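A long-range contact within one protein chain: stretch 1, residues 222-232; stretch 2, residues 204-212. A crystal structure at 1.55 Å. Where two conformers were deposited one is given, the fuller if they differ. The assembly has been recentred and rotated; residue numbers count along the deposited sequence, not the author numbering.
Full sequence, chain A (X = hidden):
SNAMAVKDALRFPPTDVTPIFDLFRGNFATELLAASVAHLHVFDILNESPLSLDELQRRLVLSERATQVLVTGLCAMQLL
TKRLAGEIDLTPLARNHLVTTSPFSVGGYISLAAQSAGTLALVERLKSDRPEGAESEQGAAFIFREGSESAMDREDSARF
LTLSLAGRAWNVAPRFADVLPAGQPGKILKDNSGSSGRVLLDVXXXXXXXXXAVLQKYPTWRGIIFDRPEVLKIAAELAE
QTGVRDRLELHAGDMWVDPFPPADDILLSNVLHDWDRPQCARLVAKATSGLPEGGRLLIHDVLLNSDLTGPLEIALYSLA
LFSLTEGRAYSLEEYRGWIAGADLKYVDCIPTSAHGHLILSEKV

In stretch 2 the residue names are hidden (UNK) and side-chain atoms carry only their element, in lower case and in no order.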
# COMPACT_ATOMS: atom_id res chain seq x y z
N ARG A 222 29.64 -29.19 -0.24
CA ARG A 222 28.55 -29.99 -0.77
C ARG A 222 27.25 -29.50 -0.15
O ARG A 222 27.23 -29.00 0.97
CB ARG A 222 28.68 -31.51 -0.47
CG ARG A 222 29.80 -32.20 -1.24
CD ARG A 222 29.77 -33.74 -1.07
NE ARG A 222 28.51 -34.41 -1.43
CZ ARG A 222 28.25 -34.96 -2.63
NH1 ARG A 222 29.15 -34.89 -3.60
NH2 ARG A 222 27.10 -35.58 -2.84
N GLY A 223 26.16 -29.66 -0.88
CA GLY A 223 24.87 -29.17 -0.44
C GLY A 223 23.85 -30.28 -0.43
O GLY A 223 23.95 -31.26 -1.17
N ILE A 224 22.85 -30.11 0.43
CA ILE A 224 21.73 -31.04 0.53
C ILE A 224 20.47 -30.20 0.61
O ILE A 224 20.35 -29.34 1.49
CB ILE A 224 21.84 -31.96 1.76
CG1 ILE A 224 23.16 -32.76 1.73
CG2 ILE A 224 20.62 -32.85 1.83
CD1 ILE A 224 23.41 -33.55 3.02
N ILE A 225 19.54 -30.41 -0.31
CA ILE A 225 18.22 -29.80 -0.22
C ILE A 225 17.27 -30.84 0.36
O ILE A 225 17.11 -31.93 -0.20
CB ILE A 225 17.71 -29.34 -1.59
CG1 ILE A 225 18.81 -28.59 -2.36
CG2 ILE A 225 16.40 -28.55 -1.41
CD1 ILE A 225 19.36 -27.33 -1.63
N PHE A 226 16.59 -30.47 1.44
CA PHE A 226 15.62 -31.34 2.13
C PHE A 226 14.25 -30.69 1.98
O PHE A 226 14.05 -29.57 2.45
CB PHE A 226 16.04 -31.47 3.60
CG PHE A 226 15.17 -32.36 4.45
CD1 PHE A 226 13.89 -31.96 4.84
CD2 PHE A 226 15.67 -33.55 4.97
CE1 PHE A 226 13.11 -32.76 5.66
CE2 PHE A 226 14.89 -34.35 5.80
CZ PHE A 226 13.61 -33.97 6.14
N ASP A 227 13.31 -31.35 1.30
CA ASP A 227 12.00 -30.74 1.08
C ASP A 227 11.02 -31.81 0.58
O ASP A 227 11.36 -32.99 0.52
CB ASP A 227 12.10 -29.55 0.10
CG ASP A 227 11.07 -28.47 0.40
OD1 ASP A 227 9.92 -28.81 0.72
OD2 ASP A 227 11.41 -27.28 0.33
N ARG A 228 9.79 -31.38 0.26
CA ARG A 228 8.79 -32.28 -0.35
C ARG A 228 9.18 -32.63 -1.78
O ARG A 228 9.78 -31.82 -2.49
CB ARG A 228 7.41 -31.64 -0.37
CG ARG A 228 6.99 -30.99 0.92
CD ARG A 228 5.59 -30.36 0.85
NE ARG A 228 5.42 -29.31 -0.16
CZ ARG A 228 6.01 -28.10 -0.12
NH1 ARG A 228 6.87 -27.78 0.85
NH2 ARG A 228 5.74 -27.22 -1.08
N PRO A 229 8.81 -33.83 -2.25
CA PRO A 229 9.22 -34.25 -3.60
C PRO A 229 8.81 -33.29 -4.71
O PRO A 229 9.61 -33.06 -5.64
CB PRO A 229 8.52 -35.61 -3.76
CG PRO A 229 8.38 -36.12 -2.39
CD PRO A 229 8.18 -34.93 -1.50
N GLU A 230 7.60 -32.74 -4.65
CA GLU A 230 7.13 -31.83 -5.70
C GLU A 230 8.05 -30.62 -5.83
O GLU A 230 8.19 -30.06 -6.92
CB GLU A 230 5.69 -31.37 -5.40
CG GLU A 230 4.72 -32.46 -4.94
CD GLU A 230 4.83 -32.79 -3.43
OE1 GLU A 230 5.92 -33.13 -2.96
OE2 GLU A 230 3.80 -32.74 -2.72
N VAL A 231 8.67 -30.20 -4.73
CA VAL A 231 9.54 -29.04 -4.75
C VAL A 231 10.94 -29.41 -5.25
O VAL A 231 11.59 -28.64 -5.97
CB VAL A 231 9.58 -28.43 -3.35
CG1 VAL A 231 10.61 -27.36 -3.29
CG2 VAL A 231 8.20 -27.90 -2.96
N LEU A 232 11.42 -30.60 -4.90
CA LEU A 232 12.75 -31.04 -5.30
C LEU A 232 12.90 -31.13 -6.82
O LEU A 232 14.03 -31.10 -7.32
CB LEU A 232 13.07 -32.38 -4.66
CG LEU A 232 13.13 -32.29 -3.14
CD1 LEU A 232 13.36 -33.70 -2.56
CD2 LEU A 232 14.19 -31.29 -2.68
N UNK A 204 13.66 -27.18 3.89
CA UNK A 204 12.41 -26.55 3.47
C UNK A 204 12.69 -25.25 2.71
O UNK A 204 11.90 -24.31 2.75
c UNK A 204 11.49 -26.30 4.68
N UNK A 205 13.84 -25.22 2.05
CA UNK A 205 14.32 -24.10 1.27
C UNK A 205 14.32 -24.43 -0.21
O UNK A 205 15.10 -23.86 -0.97
N UNK A 206 13.43 -25.34 -0.60
CA UNK A 206 13.17 -25.62 -2.00
C UNK A 206 13.20 -24.45 -2.96
O UNK A 206 12.80 -23.33 -2.63
N UNK A 207 13.55 -24.77 -4.20
CA UNK A 207 14.33 -23.95 -5.11
C UNK A 207 15.78 -24.28 -4.78
O UNK A 207 16.54 -24.60 -5.69
c UNK A 207 14.03 -22.45 -5.01
o UNK A 207 14.97 -21.77 -4.17
N UNK A 208 16.17 -24.26 -3.48
CA UNK A 208 17.55 -24.54 -3.14
C UNK A 208 18.54 -23.53 -3.69
O UNK A 208 19.77 -23.75 -3.67
N UNK A 209 18.02 -22.40 -4.18
CA UNK A 209 18.85 -21.42 -4.87
C UNK A 209 19.91 -20.85 -3.94
O UNK A 209 21.05 -20.58 -4.37
c UNK A 209 17.21 -20.90 -6.68
c UNK A 209 18.73 -19.08 -5.87
c UNK A 209 16.02 -20.04 -7.11
c UNK A 209 17.95 -20.33 -5.46
N UNK A 210 19.57 -20.64 -2.65
CA UNK A 210 20.58 -20.10 -1.74
C UNK A 210 21.76 -21.05 -1.62
O UNK A 210 22.92 -20.60 -1.58
c UNK A 210 17.65 -18.84 -0.58
c UNK A 210 19.99 -19.80 -0.37
c UNK A 210 16.75 -17.77 -0.63
c UNK A 210 19.46 -17.32 -0.30
c UNK A 210 19.02 -18.63 -0.41
c UNK A 210 18.57 -16.25 -0.35
o UNK A 210 16.34 -15.41 -0.56
c UNK A 210 17.22 -16.48 -0.50
N UNK A 211 21.48 -22.35 -1.53
CA UNK A 211 22.55 -23.34 -1.45
C UNK A 211 23.35 -23.40 -2.73
O UNK A 211 24.58 -23.49 -2.69
c UNK A 211 23.04 -25.79 -1.07
c UNK A 211 21.96 -24.71 -1.11
o UNK A 211 21.34 -24.62 0.17
N UNK A 212 22.68 -23.32 -3.90
CA UNK A 212 23.41 -23.34 -5.16
C UNK A 212 24.38 -22.15 -5.25
O UNK A 212 25.51 -22.33 -5.71
c UNK A 212 22.46 -23.35 -6.35
c UNK A 212 19.04 -25.77 -6.85
se UNK A 212 20.17 -24.36 -7.62
c UNK A 212 21.59 -24.60 -6.35
O HOH W 1 9.84 -25.20 0.24

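Position 204 has a single side-chain carbon and nothing beyond it. The CA-to-CB bond points away from stretch 1. The backbone makes the contact: N donates a hydrogen bond to Phe226 O at 2.8 Å, close to straight at 160°. One carbon means alanine, Ala204.

Position 205 has no side-chain atoms, so it is glycine. Gly205 N lies 3.6 Å from Asp227 OD2, and no hydrogen bond is assigned there. Its carbonyl oxygen turns back into its own stretch and accepts a hydrogen bond from the backbone N of position 208, at 2.8 Å between O and N.

Position 206 also has no side-chain atoms. Its N donates a hydrogen bond to Asp227 OD2 at 3.0 Å, and its CA sits 3.4 Å from Val231 CG1. A CB built here would lie 2.0 Å from Val231 CG1 and 2.7 Å from Asp227 OD2, both clashes. The residue is glycine, Gly206, and the close packing depends on its bare CA.

Position 207 has one carbon followed by one oxygen. The CA-to-CB bond points away from stretch 1, and no side-chain atom comes within 6 Å of it. A lone hydroxyl on CB is serine, Ser207. Its OG accepts a hydrogen bond from the N of position 209, 3.1 Å from OG to N. Its own N, 4.0 Å from Val231 CG1, is buried without a polar partner.

Position 208 has no side-chain atoms, and phi is positive at 64°, which favours glycine. Its CA is 3.7 Å from Ile225 CD1. A CB would fall 2.8 Å from that same Ile225 CD1. This is Gly208, the N-cap residue of the helix that follows.

Position 209 carries four carbons. They fork at the first, and one arm is two carbons long. That is isoleucine. Ile209 points away and does not touch stretch 1.

Position 210 has one carbon and then a six-carbon ring bearing an oxygen, which makes it tyrosine. Tyr210 also makes no contact; its ring leads away.

Position 211 has one carbon carrying an oxygen and a carbon, pointing toward stretch 1. The branching carbon is 3.7 Å from Ile225 CD1. The pattern is that of threonine. Thr211 CG2 is 3.9 Å from Gly223 CA, and a CB on Gly223 would come within 2.6 Å of CG2.

Position 212 is an unbranched chain of two carbons, a selenium and a carbon. It is methionine, modelled as selenomethionine. Met212 stays at least 5.3 Å from stretch 1.

The contact joins a strand and the start of a helix to a glycine-rich loop and the start of another helix. Two hydrogen bonds hold the loop, through Phe226 O and Asp227 OD2. A water also donates to Asp227 OD2 at 2.6 Å. Around them, Ile225 and Val231 pack against bare glycine CA atoms, and Thr211 fills the space beside Gly223. Glycines on both stretches let the backbones come close.

Stretch 2, residues 204-212: AGGSGIYTM
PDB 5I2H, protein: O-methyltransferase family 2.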